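Local structure of particle-associated glycoside hydrolase (Acinetobacter phage Fri1, 6C72) at residues A[88-93]-A[118-123]; A[155-160]-A[170-175]; A[415-420]-A[436-441]; A[555-560]-A[568-573]. The protein probably acts as the tailspike glycosidase of the phage, degrading the capsular polysaccharide of Acinetobacter baumannii during entry into the host. All coordinates share one frame; numbering follows the deposited sequence.

Contact 1. Residues A[88-93]-A[118-123]; sequences KVLHAT and DYMALI. With ZN (zinc ion), chain E; ZN (zinc ion), chain F.
Met120 lays its thioether over the near side of Leu90, crossing that side chain obliquely. SD rests 3.6 Å from Leu90 CB, and Met120 CG completes the overlap by lying 3.9 Å from Leu90 CD2. With CG anti to the carbonyl carbon (chi1 -76°) and two further bends at chi2 and chi3, the methionine curls toward the start of segment 88-93, where CE meets Lys88 O at 3.2 Å. No hydrogen bond crosses between the two segments; the backbone of Lys88 is bonded instead to Val127 of the neighbouring strand. The other branch of the contact is thin: Leu90 CD2 comes to the edge of the Tyr119 ring, near its plane, 4.4 Å from CD2 of the tyrosine. Helix 118-122 and strand 89-91 run nearly antiparallel, their axes 9.6 Å apart at an angle of 161°, a spacing filled by these few apolar groups. Met120 also touches Val128 and Val145, while Cys116, one helical turn earlier, touches Leu90.

His91 follows Leu90 but carries its imidazole to the side of the strand turned from the helix. Its two nitrogens bind two different zinc ions, ND1 at 2.4 Å and NE2 at 2.0 Å, and waters fill further positions on both metals. Leu122 packs on Ser153 of the second subunit, placing the helix end near the trimer interface. Strand 89-91, helix 110-122 and strand 126-129, which pairs in parallel with 89-91, form a beta-alpha-beta unit at the N-terminal end of the parallel beta-helix.

Contact 2. Residues A[155-160]-A[170-175]; sequences VSVGSE and VQTATY
Gln171 OE1 accepts two backbone N-H groups, one from each segment. Val157 N reaches it at 2.9 Å with an N-H...O angle of 157°, and Ala173 N at 2.8 Å; the two donors arrive from opposite faces of the carboxamide, Val157 N tilted modestly from the plane and Ala173 N standing well above it. The other end of the amide is held too: NE2 donates to Ala173 O at 2.8 Å, almost straight at 175°, in the plane of both groups and on a lone pair of the carbonyl. Gripped at both its oxygen and its nitrogen, the carboxamide can hardly rotate. A bend at chi2 of Gln171 (-58°) places its CD beside Ser156 CB and Val157 N, with Gln171 CG 3.3 Å from Val157 O.

The two segments run almost antiparallel without forming regular strands. They are the two legs of a long excursion between strands 145-148 and 179-182 of the beta-helix, with helix 160-165 at its outer end; Ser159 occupies the N-cap of that helix, its OG accepting from Asp162 N.

Van der Waals contacts flank the polar centre. The methyl CB of Ala173 presses on Val155 O at 3.3 Å, Val157 packs beside Thr172 with its CB 3.8 Å from Thr172 OG1, and Val170 CG1 sits against Gly158 CA at 3.8 Å. The excursion leans on the third subunit: Lys142 of that subunit bonds Ser156 OG, Glu194 of the same chain accepts from Val170 N, and its Asn195 donates to Gln171 O.

Contact 3. Residues A[415-420]-A[436-441]; sequences TLVTGD and NIVATQ
The carboxamide of Gln441 lies flat against the backbone of Val417, which takes up one face of it. Val417 O stands over CD at 3.1 Å, and on the same side Val417 N donates to OE1 at 2.9 Å, the N-H nearly straight at 171° but the nitrogen well above the carbonyl plane. Ile437 CG2 covers the opposite face, 4.3 Å from CD, and Leu416 CD2 lies beside NE2 at 3.9 Å, displaced toward the Ile437 side. Gln441 CB packs on Val417 CG2 at 3.8 Å, and beyond CG the chain is extended, carrying the amide on to the strand. Leu416 CD2 meets Ile437 CG2 at 3.8 Å, while Val438 CG2 rests on Thr415 O.

At the other end Asn436 OD1 caps Val438 N and accepts from a water that in turn accepts from Thr415 N. Gly419 brings its CA to 3.2 Å from Gln441 O, and Thr418 OG1, also bonded to Thr394 O, accepts from Asp420 N in an ST turn. Strand 416-418 pairs in parallel with 392-394 and then turns a corner, as in the coils of a parallel beta-helix, here near its C-terminal end.

Contact 4. Residues A[555-560]-A[568-573]; sequences GVKYSW and AGITLS
Lys557 starts beside Ala568, CB to CB 4.4 Å, on the same face of a beta hairpin. CG, anti to the carbonyl carbon (chi1 -67°), passes at 4.1 Å from Ile570 CG1, and CD settles against that same carbon at 3.7 Å, the two side chains crossing at about a right angle. Beyond CD the chain bends at chi3 (72°), and at the tip NZ donates to a water at 2.9 Å. This water donates onward to Gly569 O at 2.7 Å, linking the ammonium to the backbone of the facing segment. Aliphatic stem on isoleucine and charged end on water thus divide the lysine between two kinds of contact.

Beneath it, Lys557 and Ala568 form an antiparallel hydrogen-bonded pair. Lys557 N donates to Ala568 O at 2.8 Å, close to straight at 167°, and Ala568 N returns the bond to Lys557 O at 2.9 Å. Toward Gly555 the strands part, and a second water takes over, donating to Gly555 O and accepting from Ile570 N; Ile570 CG1 also lies against Gly555 O, at 3.5 Å.

Phe499 touches both Lys557 and Ala568, whereas Val556 turns to the other face, toward Val530 of strand 528-536. Farther along segment 568-573, Ser573 joins Asp519, Thr521 and Asn575 around a zinc ion. Direct backbone bonds thus hold the paired end of the hairpin, while bridging waters satisfy carbonyls at its open end; the lysine charge, reaching Gly569 O through water, would probably polarise that carbonyl.

Overall arrangement
The four contacts follow one another along the chain, each closing before the next opens. Contact 1 lies where the beta-helix begins, with strand 89-91 and helix 110-122. Contact 2, its centre about 36 Å away, belongs to an excursion from an early coil that meets the third subunit. Contact 3 sits near the other end of the beta-helix, about 56 Å from contact 1 between centres. Contact 4, its centre about 47 Å from that of contact 3 and about 97 Å from that of contact 1, lies in the separate C-terminal antiparallel domain. None touches another. Together they sample an elongated trimeric tailspike whose parallel beta-helix joins distinct N- and C-terminal parts.

Contact 1. Residues A[88-93]-A[118-123]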
loop_
_atom_site.group_PDB
_atom_site.type_symbol
_atom_site.label_atom_id
_atom_site.label_comp_id
_atom_site.label_asym_id
_atom_site.label_seq_id
_atom_site.Cartn_x
_atom_site.Cartn_y
_atom_site.Cartn_z
ATOM N N LYS A 88 -19.797 -11.144 27.684
ATOM C CA LYS A 88 -18.671 -11.952 27.197
ATOM C C LYS A 88 -17.334 -11.532 27.808
ATOM O O LYS A 88 -16.290 -11.628 27.159
ATOM C CB LYS A 88 -18.586 -11.924 25.669
ATOM C CG LYS A 88 -19.841 -12.415 24.964
ATOM C CD LYS A 88 -19.766 -12.169 23.460
ATOM C CE LYS A 88 -18.587 -12.913 22.827
ATOM N NZ LYS A 88 -18.521 -12.681 21.354
ATOM N N VAL A 89 -17.338 -11.105 29.066
ATOM C CA VAL A 89 -16.126 -10.739 29.792
ATOM C C VAL A 89 -16.123 -11.497 31.112
ATOM O O VAL A 89 -17.057 -11.366 31.910
ATOM C CB VAL A 89 -16.021 -9.221 30.053
ATOM C CG1 VAL A 89 -14.745 -8.902 30.824
ATOM C CG2 VAL A 89 -16.056 -8.431 28.756
ATOM N N LEU A 90 -15.103 -12.315 31.325
ATOM C CA LEU A 90 -14.886 -12.992 32.593
ATOM C C LEU A 90 -13.692 -12.359 33.300
ATOM O O LEU A 90 -12.584 -12.341 32.752
ATOM C CB LEU A 90 -14.652 -14.479 32.372
ATOM C CG LEU A 90 -14.133 -15.264 33.570
ATOM C CD1 LEU A 90 -15.117 -15.242 34.732
ATOM C CD2 LEU A 90 -13.874 -16.677 33.116
ATOM N N HIS A 91 -13.915 -11.835 34.504
ATOM C CA HIS A 91 -12.812 -11.345 35.321
ATOM C C HIS A 91 -12.145 -12.540 35.996
ATOM O O HIS A 91 -12.817 -13.325 36.671
ATOM C CB HIS A 91 -13.306 -10.333 36.354
ATOM C CG HIS A 91 -13.782 -9.048 35.753
ATOM N ND1 HIS A 91 -13.094 -7.860 35.891
ATOM C CD2 HIS A 91 -14.871 -8.765 34.998
ATOM C CE1 HIS A 91 -13.734 -6.903 35.241
ATOM N NE2 HIS A 91 -14.812 -7.427 34.686
ATOM N N ALA A 92 -10.838 -12.704 35.786
ATOM C CA ALA A 92 -10.137 -13.836 36.379
ATOM C C ALA A 92 -10.267 -13.840 37.900
ATOM O O ALA A 92 -10.228 -14.910 38.526
ATOM C CB ALA A 92 -8.672 -13.829 35.961
ATOM N N THR A 93 -10.429 -12.663 38.518
ATOM C CA THR A 93 -10.682 -12.640 39.954
ATOM C C THR A 93 -11.937 -13.427 40.321
ATOM O O THR A 93 -12.050 -13.922 41.452
ATOM C CB THR A 93 -10.805 -11.201 40.448
ATOM O OG1 THR A 93 -11.781 -10.514 39.659
ATOM C CG2 THR A 93 -9.460 -10.476 40.387
ATOM N N ASP A 118 -10.215 -21.440 29.367
ATOM C CA ASP A 118 -10.932 -22.633 28.929
ATOM C C ASP A 118 -12.440 -22.465 29.031
ATOM O O ASP A 118 -13.178 -22.909 28.145
ATOM C CB ASP A 118 -10.501 -23.851 29.743
ATOM C CG ASP A 118 -9.115 -24.337 29.380
ATOM O OD1 ASP A 118 -8.467 -23.719 28.504
ATOM O OD2 ASP A 118 -8.695 -25.378 29.938
ATOM N N TYR A 119 -12.922 -21.847 30.110
ATOM C CA TYR A 119 -14.366 -21.725 30.280
ATOM C C TYR A 119 -14.964 -20.725 29.293
ATOM O O TYR A 119 -16.049 -20.965 28.744
ATOM C CB TYR A 119 -14.703 -21.341 31.719
ATOM C CG TYR A 119 -16.184 -21.175 31.939
ATOM C CD1 TYR A 119 -17.039 -22.267 31.886
ATOM C CD2 TYR A 119 -16.732 -19.923 32.168
ATOM C CE1 TYR A 119 -18.399 -22.127 32.074
ATOM C CE2 TYR A 119 -18.095 -19.770 32.366
ATOM C CZ TYR A 119 -18.922 -20.880 32.322
ATOM O OH TYR A 119 -20.274 -20.732 32.507
ATOM N N MET A 120 -14.274 -19.596 29.055
ATOM C CA MET A 120 -14.740 -18.646 28.048
ATOM C C MET A 120 -14.749 -19.280 26.663
ATOM O O MET A 120 -15.695 -19.094 25.892
ATOM C CB MET A 120 -13.863 -17.394 28.046
ATOM C CG MET A 120 -14.130 -16.441 29.194
ATOM S SD MET A 120 -15.838 -15.872 29.298
ATOM C CE MET A 120 -15.933 -14.757 27.912
ATOM N N ALA A 121 -13.713 -20.054 26.339
ATOM C CA ALA A 121 -13.710 -20.785 25.079
ATOM C C ALA A 121 -14.838 -21.817 25.005
ATOM O O ALA A 121 -15.234 -22.210 23.906
ATOM C CB ALA A 121 -12.357 -21.468 24.869
ATOM N N LEU A 122 -15.341 -22.288 26.144
ATOM C CA LEU A 122 -16.478 -23.198 26.117
ATOM C C LEU A 122 -17.779 -22.460 25.804
ATOM O O LEU A 122 -18.649 -23.018 25.136
ATOM C CB LEU A 122 -16.586 -23.941 27.453
ATOM C CG LEU A 122 -17.547 -25.115 27.666
ATOM C CD1 LEU A 122 -17.097 -26.360 26.931
ATOM C CD2 LEU A 122 -17.691 -25.409 29.155
ATOM N N ILE A 123 -17.924 -21.204 26.234
ATOM C CA ILE A 123 -19.207 -20.514 26.094
ATOM C C ILE A 123 -19.190 -19.449 24.994
ATOM O O ILE A 123 -19.948 -18.476 25.045
ATOM C CB ILE A 123 -19.650 -19.890 27.436
ATOM C CG1 ILE A 123 -18.684 -18.786 27.883
ATOM C CG2 ILE A 123 -19.784 -20.964 28.499
ATOM C CD1 ILE A 123 -19.168 -18.020 29.108
HETATM ZN ZN ZN E . -11.262 -7.677 37.404
HETATM ZN ZN ZN F . -15.727 -5.998 33.563
HETATM O O HOH W 1 -9.957 -9.852 36.884
HETATM O O HOH W 2 -16.671 -4.948 34.821
HETATM O O HOH W 3 -14.113 -5.134 31.910
#

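Contact 2. Residues A[155-160]-A[170-175]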
loop_
_atom_site.group_PDB
_atom_site.type_symbol
_atom_site.label_atom_id
_atom_site.label_comp_id
_atom_site.label_asym_id
_atom_site.label_seq_id
_atom_site.Cartn_x
_atom_site.Cartn_y
_atom_site.Cartn_z
ATOM N N VAL A 155 -3.181 10.084 35.799
ATOM C CA VAL A 155 -3.550 11.391 36.329
ATOM C C VAL A 155 -2.702 12.436 35.606
ATOM O O VAL A 155 -1.480 12.483 35.783
ATOM C CB VAL A 155 -3.355 11.475 37.854
ATOM C CG1 VAL A 155 -3.672 12.891 38.377
ATOM C CG2 VAL A 155 -4.215 10.429 38.560
ATOM N N SER A 156 -3.348 13.289 34.822
ATOM C CA SER A 156 -2.612 14.272 34.043
ATOM C C SER A 156 -2.010 15.364 34.939
ATOM O O SER A 156 -2.417 15.566 36.089
ATOM C CB SER A 156 -3.532 14.893 32.999
ATOM O OG SER A 156 -4.564 15.629 33.624
ATOM N N VAL A 157 -1.021 16.069 34.391
ATOM C CA VAL A 157 -0.358 17.188 35.054
ATOM C C VAL A 157 -0.562 18.437 34.204
ATOM O O VAL A 157 -0.547 18.357 32.970
ATOM C CB VAL A 157 1.155 16.929 35.232
ATOM C CG1 VAL A 157 1.854 18.166 35.800
ATOM C CG2 VAL A 157 1.424 15.695 36.079
ATOM N N GLY A 158 -0.753 19.581 34.853
ATOM C CA GLY A 158 -0.732 20.874 34.191
ATOM C C GLY A 158 -2.113 21.423 33.878
ATOM O O GLY A 158 -3.093 20.687 33.728
ATOM N N SER A 159 -2.193 22.743 33.754
ATOM C CA SER A 159 -3.462 23.375 33.420
ATOM C C SER A 159 -3.704 23.379 31.911
ATOM O O SER A 159 -2.774 23.316 31.104
ATOM C CB SER A 159 -3.494 24.810 33.928
ATOM O OG SER A 159 -2.569 25.595 33.200
ATOM N N GLU A 160 -4.985 23.480 31.538
ATOM C CA GLU A 160 -5.341 23.623 30.128
ATOM C C GLU A 160 -4.659 24.837 29.507
ATOM O O GLU A 160 -4.193 24.786 28.362
ATOM C CB GLU A 160 -6.852 23.755 29.968
ATOM C CG GLU A 160 -7.243 24.204 28.577
ATOM C CD GLU A 160 -8.722 24.440 28.424
ATOM O OE1 GLU A 160 -9.497 23.793 29.149
ATOM O OE2 GLU A 160 -9.113 25.269 27.575
ATOM N N VAL A 170 3.997 20.361 29.005
ATOM C CA VAL A 170 3.334 20.661 30.266
ATOM C C VAL A 170 2.686 19.415 30.859
ATOM O O VAL A 170 2.846 19.125 32.045
ATOM C CB VAL A 170 2.299 21.793 30.099
ATOM C CG1 VAL A 170 1.573 22.016 31.422
ATOM C CG2 VAL A 170 2.985 23.074 29.627
ATOM N N GLN A 171 1.953 18.661 30.046
ATOM C CA GLN A 171 1.350 17.423 30.525
ATOM C C GLN A 171 2.418 16.338 30.463
ATOM O O GLN A 171 2.722 15.802 29.401
ATOM C CB GLN A 171 0.111 17.076 29.714
ATOM C CG GLN A 171 -0.858 16.190 30.470
ATOM C CD GLN A 171 -0.203 14.896 30.902
ATOM O OE1 GLN A 171 0.150 14.725 32.069
ATOM N NE2 GLN A 171 0.012 13.990 29.943
ATOM N N THR A 172 3.014 16.032 31.605
ATOM C CA THR A 172 4.168 15.152 31.653
ATOM C C THR A 172 3.821 13.717 31.997
ATOM O O THR A 172 4.702 12.858 31.919
ATOM C CB THR A 172 5.205 15.677 32.660
ATOM O OG1 THR A 172 4.585 15.888 33.940
ATOM C CG2 THR A 172 5.831 16.986 32.160
ATOM N N ALA A 173 2.580 13.432 32.380
ATOM C CA ALA A 173 2.213 12.074 32.759
ATOM C C ALA A 173 2.020 11.194 31.526
ATOM O O ALA A 173 1.463 11.630 30.518
ATOM C CB ALA A 173 0.940 12.078 33.604
ATOM N N THR A 174 2.508 9.953 31.602
ATOM C CA THR A 174 2.340 8.981 30.526
ATOM C C THR A 174 1.710 7.714 31.083
ATOM O O THR A 174 1.866 7.398 32.266
ATOM C CB THR A 174 3.664 8.627 29.843
ATOM O OG1 THR A 174 4.581 8.118 30.817
ATOM C CG2 THR A 174 4.266 9.850 29.167
ATOM N N TYR A 175 1.006 6.983 30.216
ATOM C CA TYR A 175 0.286 5.797 30.664
ATOM C C TYR A 175 1.252 4.735 31.180
ATOM O O TYR A 175 2.405 4.646 30.757
ATOM C CB TYR A 175 -0.568 5.204 29.535
ATOM C CG TYR A 175 0.174 4.271 28.592
ATOM C CD1 TYR A 175 0.903 4.768 27.528
ATOM C CD2 TYR A 175 0.144 2.890 28.775
ATOM C CE1 TYR A 175 1.576 3.924 26.661
ATOM C CE2 TYR A 175 0.816 2.020 27.907
ATOM C CZ TYR A 175 1.528 2.544 26.847
ATOM O OH TYR A 175 2.202 1.705 25.972
#

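Contact 3. Residues A[415-420]-A[436-441]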
loop_
_atom_site.group_PDB
_atom_site.type_symbol
_atom_site.label_atom_id
_atom_site.label_comp_id
_atom_site.label_asym_id
_atom_site.label_seq_id
_atom_site.Cartn_x
_atom_site.Cartn_y
_atom_site.Cartn_z
ATOM N N THR A 415 27.817 -5.394 1.593
ATOM C CA THR A 415 26.547 -5.616 0.912
ATOM C C THR A 415 26.739 -5.634 -0.605
ATOM O O THR A 415 27.598 -4.926 -1.142
ATOM C CB THR A 415 25.541 -4.543 1.339
ATOM O OG1 THR A 415 25.384 -4.620 2.761
ATOM C CG2 THR A 415 24.195 -4.758 0.701
ATOM N N LEU A 416 25.958 -6.476 -1.290
ATOM C CA LEU A 416 25.973 -6.586 -2.747
ATOM C C LEU A 416 24.546 -6.468 -3.260
ATOM O O LEU A 416 23.622 -7.037 -2.665
ATOM C CB LEU A 416 26.560 -7.913 -3.207
ATOM C CG LEU A 416 27.957 -8.300 -2.733
ATOM C CD1 LEU A 416 28.172 -9.794 -2.942
ATOM C CD2 LEU A 416 29.017 -7.483 -3.487
ATOM N N VAL A 417 24.352 -5.695 -4.330
ATOM C CA VAL A 417 23.041 -5.552 -4.946
ATOM C C VAL A 417 23.202 -5.737 -6.449
ATOM O O VAL A 417 24.309 -5.921 -6.960
ATOM C CB VAL A 417 22.366 -4.195 -4.623
ATOM C CG1 VAL A 417 22.347 -3.930 -3.116
ATOM C CG2 VAL A 417 23.010 -3.029 -5.385
ATOM N N THR A 418 22.088 -5.685 -7.163
ATOM C CA THR A 418 22.123 -5.663 -8.619
ATOM C C THR A 418 21.479 -4.369 -9.095
ATOM O O THR A 418 21.011 -3.547 -8.297
ATOM C CB THR A 418 21.425 -6.885 -9.220
ATOM O OG1 THR A 418 20.017 -6.653 -9.279
ATOM C CG2 THR A 418 21.690 -8.122 -8.390
ATOM N N GLY A 419 21.467 -4.188 -10.412
ATOM C CA GLY A 419 20.864 -3.012 -11.007
ATOM C C GLY A 419 19.371 -2.916 -10.820
ATOM O O GLY A 419 18.804 -1.840 -11.047
ATOM N N ASP A 420 18.722 -4.006 -10.412
ATOM C CA ASP A 420 17.298 -3.975 -10.128
ATOM C C ASP A 420 17.008 -3.533 -8.696
ATOM O O ASP A 420 15.862 -3.613 -8.258
ATOM C CB ASP A 420 16.679 -5.340 -10.435
ATOM C CG ASP A 420 16.786 -5.693 -11.906
ATOM O OD1 ASP A 420 16.496 -4.812 -12.754
ATOM O OD2 ASP A 420 17.196 -6.833 -12.233
ATOM N N ASN A 436 32.611 1.470 -1.918
ATOM C CA ASN A 436 31.411 0.659 -1.766
ATOM C C ASN A 436 30.935 0.223 -3.143
ATOM O O ASN A 436 30.407 1.034 -3.909
ATOM C CB ASN A 436 30.307 1.420 -1.042
ATOM C CG ASN A 436 29.157 0.506 -0.646
ATOM O OD1 ASN A 436 28.981 -0.556 -1.241
ATOM N ND2 ASN A 436 28.376 0.904 0.354
ATOM N N ILE A 437 31.038 -1.081 -3.413
ATOM C CA ILE A 437 30.687 -1.623 -4.715
ATOM C C ILE A 437 29.214 -1.411 -5.043
ATOM O O ILE A 437 28.842 -1.399 -6.223
ATOM C CB ILE A 437 31.064 -3.119 -4.759
ATOM C CG1 ILE A 437 30.982 -3.663 -6.191
ATOM C CG2 ILE A 437 30.205 -3.928 -3.753
ATOM C CD1 ILE A 437 31.541 -5.045 -6.341
ATOM N N VAL A 438 28.365 -1.211 -4.029
ATOM C CA VAL A 438 26.950 -0.945 -4.284
ATOM C C VAL A 438 26.797 0.260 -5.207
ATOM O O VAL A 438 25.886 0.302 -6.049
ATOM C CB VAL A 438 26.193 -0.729 -2.952
ATOM C CG1 VAL A 438 24.780 -0.172 -3.188
ATOM C CG2 VAL A 438 26.131 -2.014 -2.138
ATOM N N ALA A 439 27.695 1.239 -5.091
ATOM C CA ALA A 439 27.592 2.425 -5.928
ATOM C C ALA A 439 27.791 2.116 -7.408
ATOM O O ALA A 439 27.308 2.880 -8.248
ATOM C CB ALA A 439 28.600 3.486 -5.471
ATOM N N THR A 440 28.451 1.011 -7.751
ATOM C CA THR A 440 28.615 0.633 -9.150
ATOM C C THR A 440 27.591 -0.395 -9.605
ATOM O O THR A 440 27.573 -0.749 -10.782
ATOM C CB THR A 440 30.034 0.087 -9.418
ATOM O OG1 THR A 440 30.165 -1.231 -8.869
ATOM C CG2 THR A 440 31.101 0.986 -8.813
ATOM N N GLN A 441 26.741 -0.875 -8.704
ATOM C CA GLN A 441 25.787 -1.931 -8.998
ATOM C C GLN A 441 24.356 -1.438 -9.074
ATOM O O GLN A 441 23.625 -1.816 -9.986
ATOM C CB GLN A 441 25.864 -3.023 -7.931
ATOM C CG GLN A 441 27.172 -3.757 -7.862
ATOM C CD GLN A 441 27.191 -4.708 -6.687
ATOM O OE1 GLN A 441 26.552 -4.455 -5.660
ATOM N NE2 GLN A 441 27.911 -5.811 -6.829
HETATM O O HOH W 4 28.506 -2.515 0.815
#

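Contact 4. Residues A[555-560]-A[568-573]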
loop_
_atom_site.group_PDB
_atom_site.type_symbol
_atom_site.label_atom_id
_atom_site.label_comp_id
_atom_site.label_asym_id
_atom_site.label_seq_id
_atom_site.Cartn_x
_atom_site.Cartn_y
_atom_site.Cartn_z
ATOM N N GLY A 555 44.521 -9.828 -47.822
ATOM C CA GLY A 555 43.346 -9.015 -48.045
ATOM C C GLY A 555 42.112 -9.819 -48.406
ATOM O O GLY A 555 42.004 -11.017 -48.124
ATOM N N VAL A 556 41.178 -9.142 -49.067
ATOM C CA VAL A 556 39.854 -9.679 -49.348
ATOM C C VAL A 556 39.567 -9.508 -50.831
ATOM O O VAL A 556 40.079 -8.588 -51.476
ATOM C CB VAL A 556 38.758 -8.978 -48.495
ATOM C CG1 VAL A 556 38.597 -7.526 -48.907
ATOM C CG2 VAL A 556 37.426 -9.721 -48.581
ATOM N N LYS A 557 38.773 -10.422 -51.374
ATOM C CA LYS A 557 38.287 -10.358 -52.746
ATOM C C LYS A 557 36.775 -10.199 -52.718
ATOM O O LYS A 557 36.102 -10.754 -51.845
ATOM C CB LYS A 557 38.694 -11.610 -53.538
ATOM C CG LYS A 557 40.190 -11.709 -53.768
ATOM C CD LYS A 557 40.712 -13.155 -53.789
ATOM C CE LYS A 557 40.318 -13.947 -55.033
ATOM N NZ LYS A 557 41.184 -15.189 -55.214
ATOM N N TYR A 558 36.247 -9.407 -53.641
ATOM C CA TYR A 558 34.822 -9.131 -53.673
ATOM C C TYR A 558 34.328 -9.213 -55.105
ATOM O O TYR A 558 35.079 -8.976 -56.049
ATOM C CB TYR A 558 34.505 -7.755 -53.072
ATOM C CG TYR A 558 35.370 -6.659 -53.628
ATOM C CD1 TYR A 558 34.997 -5.972 -54.774
ATOM C CD2 TYR A 558 36.568 -6.316 -53.013
ATOM C CE1 TYR A 558 35.780 -4.978 -55.288
ATOM C CE2 TYR A 558 37.357 -5.315 -53.524
ATOM C CZ TYR A 558 36.957 -4.662 -54.666
ATOM O OH TYR A 558 37.736 -3.674 -55.190
ATOM N N SER A 559 33.053 -9.554 -55.254
ATOM C CA SER A 559 32.443 -9.704 -56.565
ATOM C C SER A 559 30.952 -9.451 -56.441
ATOM O O SER A 559 30.310 -9.920 -55.498
ATOM C CB SER A 559 32.689 -11.094 -57.147
ATOM O OG SER A 559 31.885 -11.313 -58.291
ATOM N N TRP A 560 30.419 -8.695 -57.390
ATOM C CA TRP A 560 29.004 -8.373 -57.467
ATOM C C TRP A 560 28.369 -9.188 -58.583
ATOM O O TRP A 560 28.936 -9.325 -59.677
ATOM C CB TRP A 560 28.777 -6.877 -57.733
ATOM C CG TRP A 560 29.066 -5.993 -56.559
ATOM C CD1 TRP A 560 30.199 -5.258 -56.339
ATOM C CD2 TRP A 560 28.203 -5.743 -55.444
ATOM N NE1 TRP A 560 30.098 -4.579 -55.148
ATOM C CE2 TRP A 560 28.882 -4.856 -54.580
ATOM C CE3 TRP A 560 26.919 -6.182 -55.090
ATOM C CZ2 TRP A 560 28.325 -4.407 -53.385
ATOM C CZ3 TRP A 560 26.366 -5.728 -53.895
ATOM C CH2 TRP A 560 27.071 -4.859 -53.057
ATOM N N ALA A 568 35.640 -13.363 -50.627
ATOM C CA ALA A 568 36.537 -14.499 -50.459
ATOM C C ALA A 568 37.843 -14.004 -49.856
ATOM O O ALA A 568 38.216 -12.838 -50.022
ATOM C CB ALA A 568 36.806 -15.221 -51.784
ATOM N N GLY A 569 38.524 -14.897 -49.134
ATOM C CA GLY A 569 39.846 -14.610 -48.629
ATOM C C GLY A 569 40.897 -14.935 -49.662
ATOM O O GLY A 569 40.607 -15.477 -50.726
ATOM N N ILE A 570 42.141 -14.616 -49.321
ATOM C CA ILE A 570 43.289 -14.887 -50.170
ATOM C C ILE A 570 44.204 -15.934 -49.554
ATOM O O ILE A 570 44.734 -16.796 -50.254
ATOM C CB ILE A 570 44.069 -13.582 -50.443
ATOM C CG1 ILE A 570 43.149 -12.526 -51.051
ATOM C CG2 ILE A 570 45.255 -13.851 -51.349
ATOM C CD1 ILE A 570 43.843 -11.185 -51.311
ATOM N N THR A 571 44.391 -15.882 -48.243
ATOM C CA THR A 571 45.166 -16.881 -47.531
ATOM C C THR A 571 44.355 -17.331 -46.323
ATOM O O THR A 571 43.750 -16.508 -45.629
ATOM C CB THR A 571 46.527 -16.315 -47.121
ATOM O OG1 THR A 571 47.174 -15.769 -48.277
ATOM C CG2 THR A 571 47.403 -17.404 -46.534
ATOM N N LEU A 572 44.330 -18.646 -46.094
ATOM C CA LEU A 572 43.422 -19.207 -45.101
ATOM C C LEU A 572 43.670 -18.611 -43.716
ATOM O O LEU A 572 42.721 -18.358 -42.963
ATOM C CB LEU A 572 43.560 -20.725 -45.092
ATOM C CG LEU A 572 42.936 -21.386 -46.336
ATOM C CD1 LEU A 572 43.207 -22.892 -46.411
ATOM C CD2 LEU A 572 41.439 -21.117 -46.386
ATOM N N SER A 573 44.930 -18.332 -43.377
ATOM C CA SER A 573 45.215 -17.745 -42.072
ATOM C C SER A 573 44.598 -16.360 -41.935
ATOM O O SER A 573 44.321 -15.916 -40.822
ATOM C CB SER A 573 46.728 -17.671 -41.842
ATOM O OG SER A 573 47.337 -16.786 -42.774
HETATM O O HOH W 5 42.992 -13.358 -46.981
HETATM O O HOH W 6 40.692 -16.965 -52.989
#